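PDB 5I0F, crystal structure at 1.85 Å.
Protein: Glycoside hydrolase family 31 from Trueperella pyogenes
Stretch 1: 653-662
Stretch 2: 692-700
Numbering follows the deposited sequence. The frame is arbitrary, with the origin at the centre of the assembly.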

# COMPACT_ATOMS: atom_id res chain seq x y z
N ALA A 653 -14.80 -5.80 -11.70
CA ALA A 653 -15.82 -6.59 -11.00
C ALA A 653 -17.07 -6.76 -11.88
O ALA A 653 -17.40 -5.90 -12.70
N MET A 654 -17.76 -7.86 -11.67
CA MET A 654 -18.91 -8.22 -12.51
C MET A 654 -20.07 -7.23 -12.41
O MET A 654 -20.84 -7.08 -13.35
N PHE A 655 -20.19 -6.57 -11.26
CA PHE A 655 -21.30 -5.66 -11.03
C PHE A 655 -21.30 -4.44 -11.94
O PHE A 655 -22.34 -3.82 -12.08
N TYR A 656 -20.17 -4.07 -12.55
CA TYR A 656 -20.15 -2.90 -13.44
C TYR A 656 -21.04 -3.11 -14.67
O TYR A 656 -21.73 -2.18 -15.09
N ASP A 657 -21.03 -4.31 -15.24
CA ASP A 657 -21.79 -4.60 -16.45
C ASP A 657 -22.97 -5.53 -16.20
O ASP A 657 -23.82 -5.64 -17.08
N HIS A 658 -23.04 -6.20 -15.04
CA HIS A 658 -24.07 -7.23 -14.77
C HIS A 658 -24.71 -7.11 -13.38
O HIS A 658 -25.13 -8.12 -12.82
N ALA A 659 -24.86 -5.89 -12.86
CA ALA A 659 -25.42 -5.69 -11.50
C ALA A 659 -26.88 -6.09 -11.31
O ALA A 659 -27.32 -6.25 -10.18
N ASP A 660 -27.65 -6.23 -12.38
CA ASP A 660 -29.03 -6.71 -12.22
C ASP A 660 -29.15 -8.25 -12.08
O ASP A 660 -30.25 -8.78 -11.99
N ASP A 661 -28.03 -8.96 -12.05
CA ASP A 661 -28.01 -10.40 -11.89
C ASP A 661 -27.46 -10.74 -10.50
O ASP A 661 -26.28 -10.62 -10.28
N PRO A 662 -28.32 -11.19 -9.57
CA PRO A 662 -27.85 -11.42 -8.20
C PRO A 662 -26.83 -12.56 -8.04
O PRO A 662 -26.09 -12.56 -7.06
N THR A 692 -17.51 -21.80 -14.01
CA THR A 692 -17.67 -20.37 -14.17
C THR A 692 -19.16 -20.02 -14.29
O THR A 692 -19.89 -20.70 -15.01
N TYR A 693 -19.61 -18.97 -13.59
CA TYR A 693 -20.94 -18.42 -13.84
C TYR A 693 -20.88 -17.48 -15.04
O TYR A 693 -20.11 -16.50 -15.03
N LEU A 694 -21.71 -17.75 -16.05
CA LEU A 694 -21.86 -16.86 -17.20
C LEU A 694 -23.13 -16.05 -17.03
O LEU A 694 -24.20 -16.62 -16.83
N PRO A 695 -23.02 -14.72 -17.13
CA PRO A 695 -24.24 -13.90 -17.15
C PRO A 695 -24.94 -13.96 -18.52
O PRO A 695 -24.40 -14.55 -19.45
N GLU A 696 -26.12 -13.35 -18.62
CA GLU A 696 -26.96 -13.45 -19.83
C GLU A 696 -26.21 -12.99 -21.08
O GLU A 696 -25.36 -12.10 -21.01
N GLY A 697 -26.53 -13.62 -22.20
CA GLY A 697 -25.86 -13.39 -23.48
C GLY A 697 -25.16 -14.66 -23.92
O GLY A 697 -25.12 -15.63 -23.17
N GLN A 698 -24.60 -14.65 -25.12
CA GLN A 698 -23.81 -15.78 -25.63
C GLN A 698 -22.31 -15.56 -25.41
O GLN A 698 -21.81 -14.44 -25.53
N TRP A 699 -21.61 -16.65 -25.12
CA TRP A 699 -20.20 -16.62 -24.75
C TRP A 699 -19.44 -17.68 -25.54
O TRP A 699 -19.96 -18.78 -25.75
N GLU A 700 -18.24 -17.32 -25.99
CA GLU A 700 -17.36 -18.18 -26.78
C GLU A 700 -16.14 -18.56 -25.92
O GLU A 700 -15.53 -17.68 -25.32

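The contact between the two stretches is small, burying 271 Å² in all, and stretch 1 reaches it through three side chains that point toward stretch 2: Met 654, His 658 and Asp 661. Met 654 has chi1, chi2 and chi3 all m, a folded conformation that brings its methyl group to stretch 2, where CE lies 4.3 Å from CG of Pro 695 in an apolar contact and 4.3 Å from the carbonyl O of Tyr 693.

Phe 655 (chi1 p), Tyr 656 and Asp 657 (both m) take no part. The short helix is weakly bonded, but the 2.9 Å hydrogen bond from His 658 N to Met 654 O joins the backbones of two of the residues whose side chains meet Pro 695. His 658, also m at chi1, lays one ring face against this proline: Pro 695 CG sits 3.6 Å from the centroid of the His 658 ring, only 6° off its normal, a CH-pi interaction. His 658 NE2 also comes within 4.5 Å of Trp 699 CZ2, at the edge of the indole. Trp 699, m at chi1, is tied back within its own stretch by a hydrogen bond from its NE1 to Pro 695 O (2.9 Å).

A type I turn from His 658 to Asp 661 carries the chain past Ala 659 and Asp 660, neither of which makes contact. Asp 661, with chi1 t, then supplies the polar end of the interface. Tyr 693, also t, donates a short hydrogen bond from its OH to Asp 661 OD2 (2.5 Å), with the carboxylate oxygen near the plane of the tyrosine ring. The same OD2 accepts from water 1 (O to Asp 661 OD2, 2.8 Å), which accepts from Glu 696 N (2.8 Å from the water O). Pro 662 points away.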

# COMPACT_ATOMS: atom_id res chain seq x y z
CB ALA A 653 -16.18 -5.95 -9.70
CB MET A 654 -19.42 -9.59 -12.11
CG MET A 654 -18.37 -10.68 -12.18
SD MET A 654 -18.21 -11.30 -13.84
CE MET A 654 -19.60 -12.42 -13.75
CB PHE A 655 -21.44 -5.26 -9.54
CG PHE A 655 -20.38 -4.31 -9.04
CD1 PHE A 655 -20.51 -2.94 -9.24
CD2 PHE A 655 -19.31 -4.76 -8.30
CE1 PHE A 655 -19.56 -2.06 -8.76
CE2 PHE A 655 -18.35 -3.88 -7.82
CZ PHE A 655 -18.48 -2.53 -8.04
CB TYR A 656 -18.72 -2.48 -13.85
CG TYR A 656 -18.04 -1.79 -12.71
CD1 TYR A 656 -18.36 -0.48 -12.37
CD2 TYR A 656 -17.13 -2.46 -11.90
CE1 TYR A 656 -17.77 0.16 -11.28
CE2 TYR A 656 -16.52 -1.84 -10.80
CZ TYR A 656 -16.85 -0.54 -10.49
OH TYR A 656 -16.27 0.06 -9.40
CB ASP A 657 -20.87 -5.22 -17.52
CG ASP A 657 -19.65 -4.36 -17.86
OD1 ASP A 657 -19.81 -3.13 -17.99
OD2 ASP A 657 -18.52 -4.92 -18.01
CB HIS A 658 -23.48 -8.64 -14.96
CG HIS A 658 -22.80 -8.83 -16.29
ND1 HIS A 658 -21.43 -8.79 -16.43
CD2 HIS A 658 -23.31 -9.00 -17.53
CE1 HIS A 658 -21.12 -8.95 -17.71
NE2 HIS A 658 -22.24 -9.08 -18.39
CB ALA A 659 -25.23 -4.25 -11.04
CB ASP A 660 -29.94 -6.15 -13.34
CG ASP A 660 -29.54 -6.63 -14.71
OD1 ASP A 660 -28.54 -7.38 -14.83
OD2 ASP A 660 -30.22 -6.25 -15.68
CB ASP A 661 -27.13 -11.00 -12.96
CG ASP A 661 -27.15 -12.52 -12.96
OD1 ASP A 661 -27.55 -13.16 -11.98
OD2 ASP A 661 -26.75 -13.06 -13.99
CB PRO A 662 -29.13 -11.74 -7.41
CG PRO A 662 -30.26 -11.74 -8.37
CD PRO A 662 -29.73 -11.58 -9.76
CB THR A 692 -16.89 -19.95 -15.44
OG1 THR A 692 -15.51 -20.28 -15.24
CG2 THR A 692 -17.00 -18.48 -15.73
CB TYR A 693 -21.56 -17.71 -12.62
CG TYR A 693 -22.93 -17.13 -12.96
CD1 TYR A 693 -24.03 -17.98 -13.17
CD2 TYR A 693 -23.10 -15.76 -13.15
CE1 TYR A 693 -25.27 -17.46 -13.54
CE2 TYR A 693 -24.33 -15.24 -13.50
CZ TYR A 693 -25.41 -16.09 -13.70
OH TYR A 693 -26.61 -15.57 -14.07
CB LEU A 694 -21.96 -17.65 -18.52
CG LEU A 694 -20.78 -18.53 -18.88
CD1 LEU A 694 -21.12 -19.30 -20.15
CD2 LEU A 694 -19.51 -17.70 -19.05
CB PRO A 695 -23.73 -12.50 -16.81
CG PRO A 695 -22.28 -12.50 -17.09
CD PRO A 695 -21.79 -13.91 -17.17
CB GLU A 696 -28.25 -12.61 -19.68
CG GLU A 696 -29.22 -13.07 -18.60
CD GLU A 696 -30.04 -14.30 -18.98
OE1 GLU A 696 -30.63 -14.36 -20.09
OE2 GLU A 696 -30.12 -15.22 -18.13
CB GLN A 698 -24.11 -16.06 -27.11
CG GLN A 698 -25.26 -17.03 -27.33
CD GLN A 698 -26.49 -16.61 -26.57
OE1 GLN A 698 -26.86 -15.43 -26.58
NE2 GLN A 698 -27.15 -17.57 -25.89
CB TRP A 699 -20.07 -16.87 -23.24
CG TRP A 699 -20.66 -15.77 -22.42
CD1 TRP A 699 -21.94 -15.70 -21.95
CD2 TRP A 699 -20.00 -14.58 -21.98
NE1 TRP A 699 -22.11 -14.53 -21.24
CE2 TRP A 699 -20.95 -13.82 -21.25
CE3 TRP A 699 -18.70 -14.07 -22.13
CZ2 TRP A 699 -20.63 -12.59 -20.65
CZ3 TRP A 699 -18.39 -12.85 -21.55
CH2 TRP A 699 -19.36 -12.12 -20.81
CB GLU A 700 -16.93 -17.42 -28.06
CG GLU A 700 -15.94 -18.17 -28.96
CD GLU A 700 -15.73 -17.55 -30.36
OE1 GLU A 700 -16.42 -16.57 -30.73
OE2 GLU A 700 -14.85 -18.08 -31.10
O HOH W 1 -26.87 -11.82 -16.46